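Local atomic coordinates of ftsY (Mycoplasma mycoides, PDB entry 1ZU4), a protein that belongs to the SRP54-type family as the signal recognition particle receptor FtsY, its NG fragment joining a helical bundle to a P-loop NTPase-type domain. Residues Y96-F100 and P228-L232; N103-I107 and E224-P228; V180-I184 and I219-V223; A123-Y128 and G290-L296. The contacts are given in a common frame with arbitrary orientation. Numbering follows the deposited sequence.

How the contacts relate
Contacts 1, 2 and 3 are neighbours on one side of the chain's centre, while contact 4 lies away from contacts 2 and 3, its centre about 22 Å and 25 Å from theirs, but touches contact 1, where Met-125 reaches Leu-232. Contacts 1 and 2 share Pro-228 and meet on adjacent parallel strands, 106-111 and 230-236; both rely on a glutamate carboxylate that accepts a backbone amide. Contact 3 is purely apolar packing between two helices beside the sheet, joined to contact 2 through Ile-107. Contact 4 fastens a helix to a loop with a lysine and two waters. All four are partly buried, each mixing buried residues with exposed ones.

Contact 1: residues Y96-F100 and P228-L232; sequences YRIDF and PHEVL
A buried carboxylate, that of Glu-230 at the start of strand 230-236, receives a backbone amide from an irregular segment: Asp-99 N donates to Glu-230 OE2 at 2.8 Å with an N-H...O angle of 161°. Residues 96-100 form neither helix nor strand. They bend in an inverse gamma turn centred on Asp-99 (phi/psi -79/77), with a weak bond from Phe-100 N to Ile-98 O at 2.9 Å. The segments come closest at Asp-99 and His-229, whose CA atoms are 5.9 Å apart. Glu-230 is extended in its backbone (-142/150), and its m, m side chain points toward the turn, placing OE2 3.5 Å from Ile-98 CA. Asp-99 takes the t rotamer; its OD2 and His-229 O each accept a hydrogen bond from water 1 at 2.7 Å, while Asp-99 O lies 3.7 Å from His-229 CB. The other oxygens have partners too: Glu-230 OE1 is hydrogen-bonded to Ser-257 and forms a salt bridge with Lys-285, and Asp-99 OD1 pairs with Lys-101 and Arg-104. The contact thus joins the segment preceding strand 106-111 to the beginning of the neighbouring parallel strand. Its chemistry is polar: amide, hydroxyl, water and cations together satisfy two carboxylates, one of them buried.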
loop_
_atom_site.group_PDB
_atom_site.type_symbol
_atom_site.label_atom_id
_atom_site.label_comp_id
_atom_site.label_asym_id
_atom_site.label_seq_id
_atom_site.Cartn_x
_atom_site.Cartn_y
_atom_site.Cartn_z
ATOM N N TYR A 96 -3.883 5.972 -10.365
ATOM C CA TYR A 96 -2.437 5.880 -10.083
ATOM C C TYR A 96 -2.046 6.861 -8.983
ATOM O O TYR A 96 -1.448 6.484 -7.965
ATOM C CB TYR A 96 -1.562 6.202 -11.330
ATOM C CG TYR A 96 -0.892 5.002 -12.001
ATOM C CD1 TYR A 96 0.045 4.214 -11.316
ATOM C CD2 TYR A 96 -1.203 4.657 -13.327
ATOM C CE1 TYR A 96 0.654 3.101 -11.944
ATOM C CE2 TYR A 96 -0.612 3.567 -13.959
ATOM C CZ TYR A 96 0.316 2.794 -13.261
ATOM O OH TYR A 96 0.884 1.708 -13.887
ATOM N N ARG A 97 -2.350 8.130 -9.203
ATOM C CA ARG A 97 -1.778 9.179 -8.340
ATOM C C ARG A 97 -2.631 9.407 -7.123
ATOM O O ARG A 97 -3.827 9.086 -7.113
ATOM C CB ARG A 97 -1.579 10.505 -9.087
ATOM C CG ARG A 97 -2.877 11.194 -9.538
ATOM C CD ARG A 97 -2.864 12.718 -9.176
ATOM N NE ARG A 97 -4.036 13.402 -9.746
ATOM C CZ ARG A 97 -4.096 13.902 -10.984
ATOM N NH1 ARG A 97 -3.036 13.802 -11.793
ATOM N NH2 ARG A 97 -5.215 14.498 -11.417
ATOM N N ILE A 98 -1.998 9.971 -6.102
ATOM C CA ILE A 98 -2.691 10.464 -4.925
ATOM C C ILE A 98 -3.401 11.766 -5.295
ATOM O O ILE A 98 -2.783 12.716 -5.774
ATOM C CB ILE A 98 -1.699 10.680 -3.725
ATOM C CG1 ILE A 98 -0.840 9.433 -3.516
ATOM C CG2 ILE A 98 -2.433 11.092 -2.429
ATOM C CD1 ILE A 98 -1.582 8.287 -3.011
ATOM N N ASP A 99 -4.709 11.776 -5.099
ATOM C CA ASP A 99 -5.539 12.943 -5.413
ATOM C C ASP A 99 -5.399 13.980 -4.282
ATOM O O ASP A 99 -6.284 14.145 -3.432
ATOM C CB ASP A 99 -6.988 12.526 -5.657
ATOM C CG ASP A 99 -7.828 13.632 -6.282
ATOM O OD1 ASP A 99 -7.265 14.650 -6.685
ATOM O OD2 ASP A 99 -9.076 13.503 -6.339
ATOM N N PHE A 100 -4.269 14.684 -4.306
ATOM C CA PHE A 100 -3.968 15.758 -3.354
ATOM C C PHE A 100 -3.889 17.046 -4.205
ATOM O O PHE A 100 -3.119 17.101 -5.165
ATOM C CB PHE A 100 -2.651 15.471 -2.633
ATOM C CG PHE A 100 -2.387 16.386 -1.478
ATOM C CD1 PHE A 100 -2.675 15.984 -0.160
ATOM C CD2 PHE A 100 -1.958 17.716 -1.712
ATOM C CE1 PHE A 100 -2.491 16.887 0.918
ATOM C CE2 PHE A 100 -1.748 18.617 -0.654
ATOM C CZ PHE A 100 -2.006 18.212 0.669
ATOM N N PRO A 228 -14.715 11.289 -0.288
ATOM C CA PRO A 228 -13.287 11.159 0.069
ATOM C C PRO A 228 -12.475 11.136 -1.221
ATOM O O PRO A 228 -12.844 10.465 -2.214
ATOM C CB PRO A 228 -13.197 9.803 0.813
ATOM C CG PRO A 228 -14.440 9.029 0.344
ATOM C CD PRO A 228 -15.494 10.053 -0.012
ATOM N N HIS A 229 -11.411 11.905 -1.226
ATOM C CA HIS A 229 -10.485 11.958 -2.364
ATOM C C HIS A 229 -9.645 10.688 -2.539
ATOM O O HIS A 229 -9.294 10.317 -3.673
ATOM C CB HIS A 229 -9.591 13.189 -2.198
ATOM C CG HIS A 229 -10.363 14.471 -2.026
ATOM N ND1 HIS A 229 -11.231 14.954 -2.977
ATOM C CD2 HIS A 229 -10.423 15.348 -0.998
ATOM C CE1 HIS A 229 -11.778 16.081 -2.550
ATOM N NE2 HIS A 229 -11.276 16.360 -1.374
ATOM N N GLU A 230 -9.378 10.014 -1.420
ATOM C CA GLU A 230 -8.834 8.662 -1.418
ATOM C C GLU A 230 -9.475 7.859 -0.292
ATOM O O GLU A 230 -9.817 8.406 0.761
ATOM C CB GLU A 230 -7.289 8.700 -1.196
ATOM C CG GLU A 230 -6.496 9.484 -2.326
ATOM C CD GLU A 230 -6.387 8.720 -3.620
ATOM O OE1 GLU A 230 -6.641 7.484 -3.662
ATOM O OE2 GLU A 230 -6.006 9.374 -4.623
ATOM N N VAL A 231 -9.574 6.552 -0.521
ATOM C CA VAL A 231 -10.004 5.567 0.459
ATOM C C VAL A 231 -8.904 4.508 0.397
ATOM O O VAL A 231 -8.799 3.743 -0.574
ATOM C CB VAL A 231 -11.439 4.970 0.088
ATOM C CG1 VAL A 231 -11.893 3.925 1.114
ATOM C CG2 VAL A 231 -12.489 6.073 0.002
ATOM N N LEU A 232 -8.057 4.489 1.424
ATOM C CA LEU A 232 -6.827 3.759 1.321
ATOM C C LEU A 232 -6.851 2.510 2.205
ATOM O O LEU A 232 -7.020 2.576 3.420
ATOM C CB LEU A 232 -5.612 4.669 1.602
ATOM C CG LEU A 232 -5.418 5.872 0.644
ATOM C CD1 LEU A 232 -4.405 6.855 1.208
ATOM C CD2 LEU A 232 -4.995 5.456 -0.776
HETATM O O HOH W 1 -10.515 11.229 -5.935
#

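Contact 2: residues N103-I107 and E224-P228; sequences NRLNI and EKSAP
Two chain entries into adjacent parallel strands of the P-loop NTPase-type sheet lie side by side here. Residues 104-107 are extended and pass at Asn-106 into strand 106-111, whereas residues 224-228 make a type I turn from Glu-224 to Ala-227, closed by Ala-227 N to Glu-224 O at 3.0 Å. A cis peptide bond then leads into Pro-228, ahead of strand 230-236. The CA atoms are 7.3 Å apart at Leu-105 and Glu-224 but 5.2 Å at Ile-107 and Pro-228, so the segments converge toward the sheet, where Ile-107 pairs with His-229. Glu-224 (m, m) points across the gap, and its OE2 accepts Leu-105 N at 3.1 Å with an angle of 148°. Ile-107, m at chi1 and t at chi2, sends CD1 to Ala-227 CB at 3.9 Å and Glu-224 CG at 4.0 Å; Ile-184 and Ile-220 from two helices extend this apolar patch. Arg-104 starts with chi1 p and runs on extended, so that NH1 comes 3.9 Å from Ser-226 OG, and NH2 forms a salt bridge with Asp-99. The same guanidinium is tied to its own segment, Arg-104 NE donating to Asn-106 OD1 at 3.0 Å.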
loop_
_atom_site.group_PDB
_atom_site.type_symbol
_atom_site.label_atom_id
_atom_site.label_comp_id
_atom_site.label_asym_id
_atom_site.label_seq_id
_atom_site.Cartn_x
_atom_site.Cartn_y
_atom_site.Cartn_z
ATOM N N ASN A 103 -5.337 23.566 -3.601
ATOM C CA ASN A 103 -6.302 24.600 -3.280
ATOM C C ASN A 103 -7.578 24.107 -2.608
ATOM O O ASN A 103 -8.654 24.716 -2.767
ATOM C CB ASN A 103 -6.600 25.456 -4.519
ATOM C CG ASN A 103 -6.668 24.626 -5.835
ATOM O OD1 ASN A 103 -7.070 23.458 -5.846
ATOM N ND2 ASN A 103 -6.278 25.262 -6.942
ATOM N N ARG A 104 -7.482 22.997 -1.866
ATOM C CA ARG A 104 -8.668 22.439 -1.212
ATOM C C ARG A 104 -8.370 21.686 0.079
ATOM O O ARG A 104 -7.206 21.488 0.470
ATOM C CB ARG A 104 -9.439 21.551 -2.169
ATOM C CG ARG A 104 -8.829 20.172 -2.326
ATOM C CD ARG A 104 -9.604 19.291 -3.251
ATOM N NE ARG A 104 -8.865 18.035 -3.343
ATOM C CZ ARG A 104 -9.009 17.130 -4.297
ATOM N NH1 ARG A 104 -9.911 17.282 -5.258
ATOM N NH2 ARG A 104 -8.263 16.050 -4.265
ATOM N N LEU A 105 -9.443 21.282 0.744
ATOM C CA LEU A 105 -9.316 20.393 1.871
ATOM C C LEU A 105 -9.347 18.962 1.350
ATOM O O LEU A 105 -10.377 18.440 0.936
ATOM C CB LEU A 105 -10.407 20.667 2.913
ATOM C CG LEU A 105 -10.543 19.631 4.020
ATOM C CD1 LEU A 105 -9.330 19.552 4.840
ATOM C CD2 LEU A 105 -11.799 20.059 4.829
ATOM N N ASN A 106 -8.182 18.348 1.311
ATOM C CA ASN A 106 -8.076 16.978 0.836
ATOM C C ASN A 106 -8.576 16.079 1.966
ATOM O O ASN A 106 -8.293 16.315 3.135
ATOM C CB ASN A 106 -6.606 16.654 0.471
ATOM C CG ASN A 106 -6.073 17.560 -0.614
ATOM O OD1 ASN A 106 -6.427 17.396 -1.778
ATOM N ND2 ASN A 106 -5.300 18.583 -0.224
ATOM N N ILE A 107 -9.332 15.045 1.629
ATOM C CA ILE A 107 -9.852 14.157 2.656
ATOM C C ILE A 107 -9.574 12.701 2.272
ATOM O O ILE A 107 -10.067 12.237 1.261
ATOM C CB ILE A 107 -11.376 14.387 2.899
ATOM C CG1 ILE A 107 -11.674 15.862 3.221
ATOM C CG2 ILE A 107 -11.821 13.501 4.017
ATOM C CD1 ILE A 107 -13.206 16.238 3.366
ATOM N N GLU A 224 -16.967 19.122 0.509
ATOM C CA GLU A 224 -16.020 18.765 -0.548
ATOM C C GLU A 224 -16.741 17.688 -1.340
ATOM O O GLU A 224 -16.785 16.536 -0.945
ATOM C CB GLU A 224 -14.703 18.192 0.035
ATOM C CG GLU A 224 -13.718 19.193 0.706
ATOM C CD GLU A 224 -13.073 20.168 -0.279
ATOM O OE1 GLU A 224 -13.165 19.948 -1.507
ATOM O OE2 GLU A 224 -12.489 21.164 0.194
ATOM N N LYS A 225 -17.323 18.081 -2.458
ATOM C CA LYS A 225 -18.229 17.228 -3.224
ATOM C C LYS A 225 -17.569 15.942 -3.716
ATOM O O LYS A 225 -18.170 14.902 -3.714
ATOM C CB LYS A 225 -18.775 18.032 -4.407
ATOM C CG LYS A 225 -19.780 19.120 -4.020
ATOM C CD LYS A 225 -19.865 20.271 -5.094
ATOM C CE LYS A 225 -20.727 21.456 -4.568
ATOM N NZ LYS A 225 -20.914 22.574 -5.576
ATOM N N SER A 226 -16.307 16.023 -4.120
ATOM C CA SER A 226 -15.553 14.869 -4.623
ATOM C C SER A 226 -14.862 14.046 -3.491
ATOM O O SER A 226 -14.172 13.041 -3.755
ATOM C CB SER A 226 -14.524 15.360 -5.668
ATOM O OG SER A 226 -13.726 16.437 -5.145
ATOM N N ALA A 227 -15.066 14.442 -2.235
ATOM C CA ALA A 227 -14.525 13.646 -1.097
ATOM C C ALA A 227 -15.339 12.344 -0.871
ATOM O O ALA A 227 -16.490 12.241 -1.318
ATOM C CB ALA A 227 -14.479 14.488 0.154
ATOM N N PRO A 228 -14.715 11.289 -0.288
ATOM C CA PRO A 228 -13.287 11.159 0.069
ATOM C C PRO A 228 -12.475 11.136 -1.221
ATOM O O PRO A 228 -12.844 10.465 -2.214
ATOM C CB PRO A 228 -13.197 9.803 0.813
ATOM C CG PRO A 228 -14.440 9.029 0.344
ATOM C CD PRO A 228 -15.494 10.053 -0.012
#

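Contact 3: residues V180-I184 and I219-V223; sequences VFDAI and IIQQV
Val-180 begins one helical turn of helix 176-189, which packs against the C-terminal part of helix 206-221 beside the alpha/beta sheet of the P-loop NTPase-type domain. With chi1 t, its CG1 lies 3.7 Å from Ile-220 CG2 and 4.1 Å from Ile-219 CG2. The CA atoms of Phe-181 and Ile-219 are 6.4 Å apart, and Ile-219 CD1 touches Phe-181 CB at 4.1 Å; the Phe-181 ring lies on the exposed margin. Asp-182 directs its CB away, and the next residue to engage is Ile-184, one turn after Val-180, with Ile-184 N hydrogen-bonded to Val-180 O at 2.9 Å. The CA atoms of Ile-184 and Ile-220 are 6.7 Å apart. Ile-184, with chi1 off-rotamer at -104°, enters between the partner side chains: CG1 is 3.6 Å from Ile-220 CG2, and CB is 4.3 Å from Ile-219 CG2. Both Ile-184 and Ile-220 also reach Ile-107 of strand 106-111, so the interface continues down onto the sheet, while Ile-219 is partly exposed. Val-223 follows, with Val-223 N hydrogen-bonded to Ile-220 O at 2.8 Å; its CG2 completes the apolar row 3.7 Å from Ile-184 CG2.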
loop_
_atom_site.group_PDB
_atom_site.type_symbol
_atom_site.label_atom_id
_atom_site.label_comp_id
_atom_site.label_asym_id
_atom_site.label_seq_id
_atom_site.Cartn_x
_atom_site.Cartn_y
_atom_site.Cartn_z
ATOM N N VAL A 180 -16.222 12.461 12.912
ATOM C CA VAL A 180 -16.077 13.051 11.558
ATOM C C VAL A 180 -16.820 14.373 11.495
ATOM O O VAL A 180 -16.267 15.357 11.033
ATOM C CB VAL A 180 -16.453 12.048 10.490
ATOM C CG1 VAL A 180 -16.563 12.703 9.096
ATOM C CG2 VAL A 180 -15.429 10.903 10.514
ATOM N N PHE A 181 -18.042 14.434 12.023
ATOM C CA PHE A 181 -18.733 15.739 12.155
ATOM C C PHE A 181 -17.864 16.808 12.846
ATOM O O PHE A 181 -17.708 17.945 12.349
ATOM C CB PHE A 181 -20.094 15.577 12.898
ATOM C CG PHE A 181 -20.850 16.874 13.091
ATOM C CD1 PHE A 181 -21.959 17.164 12.311
ATOM C CD2 PHE A 181 -20.462 17.788 14.074
ATOM C CE1 PHE A 181 -22.664 18.335 12.483
ATOM C CE2 PHE A 181 -21.175 18.988 14.265
ATOM C CZ PHE A 181 -22.277 19.254 13.458
ATOM N N ASP A 182 -17.274 16.457 13.982
ATOM C CA ASP A 182 -16.417 17.426 14.673
ATOM C C ASP A 182 -15.169 17.829 13.890
ATOM O O ASP A 182 -14.819 19.024 13.817
ATOM C CB ASP A 182 -16.034 16.914 16.062
ATOM C CG ASP A 182 -17.206 16.990 17.036
ATOM O OD1 ASP A 182 -18.183 17.746 16.754
ATOM O OD2 ASP A 182 -17.115 16.328 18.097
ATOM N N ALA A 183 -14.523 16.850 13.278
ATOM C CA ALA A 183 -13.306 17.124 12.464
ATOM C C ALA A 183 -13.550 18.005 11.224
ATOM O O ALA A 183 -12.769 18.937 10.913
ATOM C CB ALA A 183 -12.655 15.789 12.072
ATOM N N ILE A 184 -14.642 17.727 10.513
ATOM C CA ILE A 184 -14.897 18.451 9.289
ATOM C C ILE A 184 -15.077 19.936 9.545
ATOM O O ILE A 184 -14.574 20.753 8.767
ATOM C CB ILE A 184 -16.028 17.837 8.467
ATOM C CG1 ILE A 184 -15.431 17.072 7.291
ATOM C CG2 ILE A 184 -16.985 18.910 7.978
ATOM C CD1 ILE A 184 -15.125 17.935 6.039
ATOM N N ILE A 219 -21.512 13.499 5.511
ATOM C CA ILE A 219 -21.007 14.658 6.246
ATOM C C ILE A 219 -19.957 15.437 5.435
ATOM O O ILE A 219 -19.976 16.693 5.398
ATOM C CB ILE A 219 -20.375 14.230 7.619
ATOM C CG1 ILE A 219 -21.502 13.991 8.623
ATOM C CG2 ILE A 219 -19.528 15.383 8.187
ATOM C CD1 ILE A 219 -21.152 13.135 9.762
ATOM N N ILE A 220 -19.025 14.695 4.826
ATOM C CA ILE A 220 -17.868 15.337 4.188
ATOM C C ILE A 220 -18.214 15.933 2.810
ATOM O O ILE A 220 -17.730 17.021 2.469
ATOM C CB ILE A 220 -16.567 14.458 4.182
ATOM C CG1 ILE A 220 -16.661 13.306 3.172
ATOM C CG2 ILE A 220 -16.235 13.937 5.605
ATOM C CD1 ILE A 220 -15.605 12.225 3.366
ATOM N N GLN A 221 -19.076 15.256 2.065
ATOM C CA GLN A 221 -19.487 15.723 0.733
ATOM C C GLN A 221 -20.271 17.047 0.749
ATOM O O GLN A 221 -20.390 17.716 -0.283
ATOM C CB GLN A 221 -20.223 14.615 0.008
ATOM C CG GLN A 221 -19.331 13.424 -0.241
ATOM C CD GLN A 221 -20.057 12.250 -0.751
ATOM O OE1 GLN A 221 -21.225 12.100 -0.491
ATOM N NE2 GLN A 221 -19.358 11.355 -1.461
ATOM N N GLN A 222 -20.766 17.438 1.923
ATOM C CA GLN A 222 -21.359 18.776 2.085
ATOM C C GLN A 222 -20.296 19.857 2.012
ATOM O O GLN A 222 -20.600 21.007 1.686
ATOM C CB GLN A 222 -22.070 18.912 3.436
ATOM C CG GLN A 222 -23.370 18.113 3.510
ATOM C CD GLN A 222 -23.995 18.283 4.846
ATOM O OE1 GLN A 222 -24.411 19.380 5.201
ATOM N NE2 GLN A 222 -24.033 17.214 5.629
ATOM N N VAL A 223 -19.053 19.495 2.317
ATOM C CA VAL A 223 -17.950 20.463 2.292
ATOM C C VAL A 223 -17.086 20.351 1.008
ATOM O O VAL A 223 -16.596 21.363 0.462
ATOM C CB VAL A 223 -17.120 20.361 3.586
ATOM C CG1 VAL A 223 -16.098 21.383 3.625
ATOM C CG2 VAL A 223 -18.037 20.527 4.804
#

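Contact 4: residues A123-Y128 and G290-L296; sequences AKMANY and GEKVDDL
The helix that follows the putative P-loop, 118-131, packs here against the connection between strand 284-288 and the antiparallel edge strand 296-298. Residues 123-128 are regular helix; residues 290-295 form a loop with a type I turn from Lys-292 to Asp-295, closed by Asp-295 N to Lys-292 O at 2.9 Å, and an inverse gamma turn centred on Asp-295 leads into the strand at Leu-296. The CA atoms of Lys-124 and Val-293 stand 5.3 Å apart. Lys-124, m at chi1 and otherwise extended, runs into the concave side of the loop, where NZ donates to Lys-292 O at 3.1 Å and to water 3 at 2.7 Å; that water donates to Asp-295 O at 2.7 Å. Lys-124 NZ is also 2.6 Å from Gly-290 O, but at a poor angle. Water 2 bridges Lys-124 O and Val-293 O, 2.6 Å from each. Asp-295 OD2 accepts Lys-292 N at 2.9 Å and leaves no space for a CB on Gly-290. On the apolar flank Leu-296 (t, p) puts CD2 3.5 Å from Met-125 CG and 4.0 Å from Lys-124 CB, with Met-286 adjoining. The helix, packed on the sheet, thereby meets the loop entering its edge strand, in the layered alpha/beta fold of P-loop NTPases.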
loop_
_atom_site.group_PDB
_atom_site.type_symbol
_atom_site.label_atom_id
_atom_site.label_comp_id
_atom_site.label_asym_id
_atom_site.label_seq_id
_atom_site.Cartn_x
_atom_site.Cartn_y
_atom_site.Cartn_z
ATOM N N ALA A 123 -0.817 7.754 10.956
ATOM C CA ALA A 123 0.180 8.615 11.616
ATOM C C ALA A 123 1.362 8.971 10.693
ATOM O O ALA A 123 1.794 10.122 10.661
ATOM C CB ALA A 123 0.692 7.941 12.889
ATOM N N LYS A 124 1.854 7.984 9.935
ATOM C CA LYS A 124 2.954 8.163 9.011
ATOM C C LYS A 124 2.527 9.044 7.855
ATOM O O LYS A 124 3.299 9.874 7.420
ATOM C CB LYS A 124 3.495 6.829 8.510
ATOM C CG LYS A 124 4.241 6.089 9.640
ATOM C CD LYS A 124 4.848 4.817 9.192
ATOM C CE LYS A 124 5.471 4.100 10.407
ATOM N NZ LYS A 124 6.501 3.113 9.971
ATOM N N MET A 125 1.286 8.878 7.399
ATOM C CA MET A 125 0.758 9.736 6.374
ATOM C C MET A 125 0.584 11.176 6.815
ATOM O O MET A 125 0.853 12.075 6.028
ATOM C CB MET A 125 -0.536 9.188 5.836
ATOM C CG MET A 125 -0.313 8.214 4.674
ATOM S SD MET A 125 -1.907 8.054 3.945
ATOM C CE MET A 125 -1.872 9.227 2.609
ATOM N N ALA A 126 0.102 11.403 8.036
ATOM C CA ALA A 126 0.005 12.769 8.558
ATOM C C ALA A 126 1.397 13.461 8.572
ATOM O O ALA A 126 1.535 14.606 8.109
ATOM C CB ALA A 126 -0.621 12.770 9.998
ATOM N N ASN A 127 2.380 12.765 9.130
ATOM C CA ASN A 127 3.783 13.214 9.146
ATOM C C ASN A 127 4.363 13.501 7.749
ATOM O O ASN A 127 5.107 14.460 7.589
ATOM C CB ASN A 127 4.708 12.189 9.851
ATOM C CG ASN A 127 6.096 12.778 10.165
ATOM O OD1 ASN A 127 7.129 12.342 9.623
ATOM N ND2 ASN A 127 6.108 13.799 11.002
ATOM N N TYR A 128 4.016 12.664 6.768
ATOM C CA TYR A 128 4.468 12.797 5.389
ATOM C C TYR A 128 4.012 14.124 4.799
ATOM O O TYR A 128 4.809 14.837 4.131
ATOM C CB TYR A 128 3.944 11.618 4.539
ATOM C CG TYR A 128 4.303 11.648 3.064
ATOM C CD1 TYR A 128 5.429 10.982 2.566
ATOM C CD2 TYR A 128 3.467 12.296 2.147
ATOM C CE1 TYR A 128 5.714 11.010 1.164
ATOM C CE2 TYR A 128 3.747 12.332 0.802
ATOM C CZ TYR A 128 4.853 11.716 0.304
ATOM O OH TYR A 128 5.042 11.780 -1.079
ATOM N N GLY A 290 9.710 0.776 6.913
ATOM C CA GLY A 290 10.266 0.523 8.238
ATOM C C GLY A 290 9.375 1.003 9.378
ATOM O O GLY A 290 8.203 1.336 9.166
ATOM N N GLU A 291 9.940 1.008 10.602
ATOM C CA GLU A 291 9.180 1.281 11.799
ATOM C C GLU A 291 9.188 2.764 12.222
ATOM O O GLU A 291 8.369 3.152 13.040
ATOM C CB GLU A 291 9.695 0.408 12.946
ATOM C CG GLU A 291 11.145 0.709 13.289
ATOM C CD GLU A 291 11.611 0.073 14.577
ATOM O OE1 GLU A 291 11.538 -1.176 14.676
ATOM O OE2 GLU A 291 12.068 0.830 15.473
ATOM N N LYS A 292 10.105 3.581 11.696
ATOM C CA LYS A 292 10.130 5.016 12.064
ATOM C C LYS A 292 8.995 5.811 11.426
ATOM O O LYS A 292 8.442 5.441 10.376
ATOM C CB LYS A 292 11.465 5.683 11.705
ATOM C CG LYS A 292 12.717 4.902 12.112
ATOM C CD LYS A 292 12.941 4.969 13.606
ATOM C CE LYS A 292 14.038 4.005 14.008
ATOM N NZ LYS A 292 13.531 2.588 13.935
ATOM N N VAL A 293 8.664 6.934 12.048
ATOM C CA VAL A 293 7.519 7.720 11.603
ATOM C C VAL A 293 7.632 8.208 10.152
ATOM O O VAL A 293 6.623 8.486 9.500
ATOM C CB VAL A 293 7.253 8.888 12.574
ATOM C CG1 VAL A 293 8.346 9.963 12.439
ATOM C CG2 VAL A 293 5.821 9.426 12.390
ATOM N N ASP A 294 8.858 8.305 9.644
ATOM C CA ASP A 294 9.107 8.810 8.300
ATOM C C ASP A 294 9.372 7.670 7.299
ATOM O O ASP A 294 9.740 7.914 6.156
ATOM C CB ASP A 294 10.242 9.859 8.285
ATOM C CG ASP A 294 11.464 9.425 9.085
ATOM O OD1 ASP A 294 11.315 8.818 10.169
ATOM O OD2 ASP A 294 12.587 9.717 8.634
ATOM N N ASP A 295 9.127 6.428 7.720
ATOM C CA ASP A 295 9.386 5.277 6.830
ATOM C C ASP A 295 8.172 4.954 5.939
ATOM O O ASP A 295 7.636 3.859 5.991
ATOM C CB ASP A 295 9.865 4.051 7.625
ATOM C CG ASP A 295 11.289 4.213 8.152
ATOM O OD1 ASP A 295 12.063 4.990 7.553
ATOM O OD2 ASP A 295 11.636 3.546 9.176
ATOM N N LEU A 296 7.740 5.949 5.177
ATOM C CA LEU A 296 6.604 5.841 4.277
ATOM C C LEU A 296 6.921 6.654 3.044
ATOM O O LEU A 296 7.326 7.824 3.151
ATOM C CB LEU A 296 5.348 6.396 4.926
ATOM C CG LEU A 296 4.076 5.848 4.287
ATOM C CD1 LEU A 296 3.765 4.402 4.748
ATOM C CD2 LEU A 296 2.942 6.823 4.555
HETATM O O HOH W 2 5.865 9.600 7.293
HETATM O O HOH W 3 5.984 2.317 7.448
#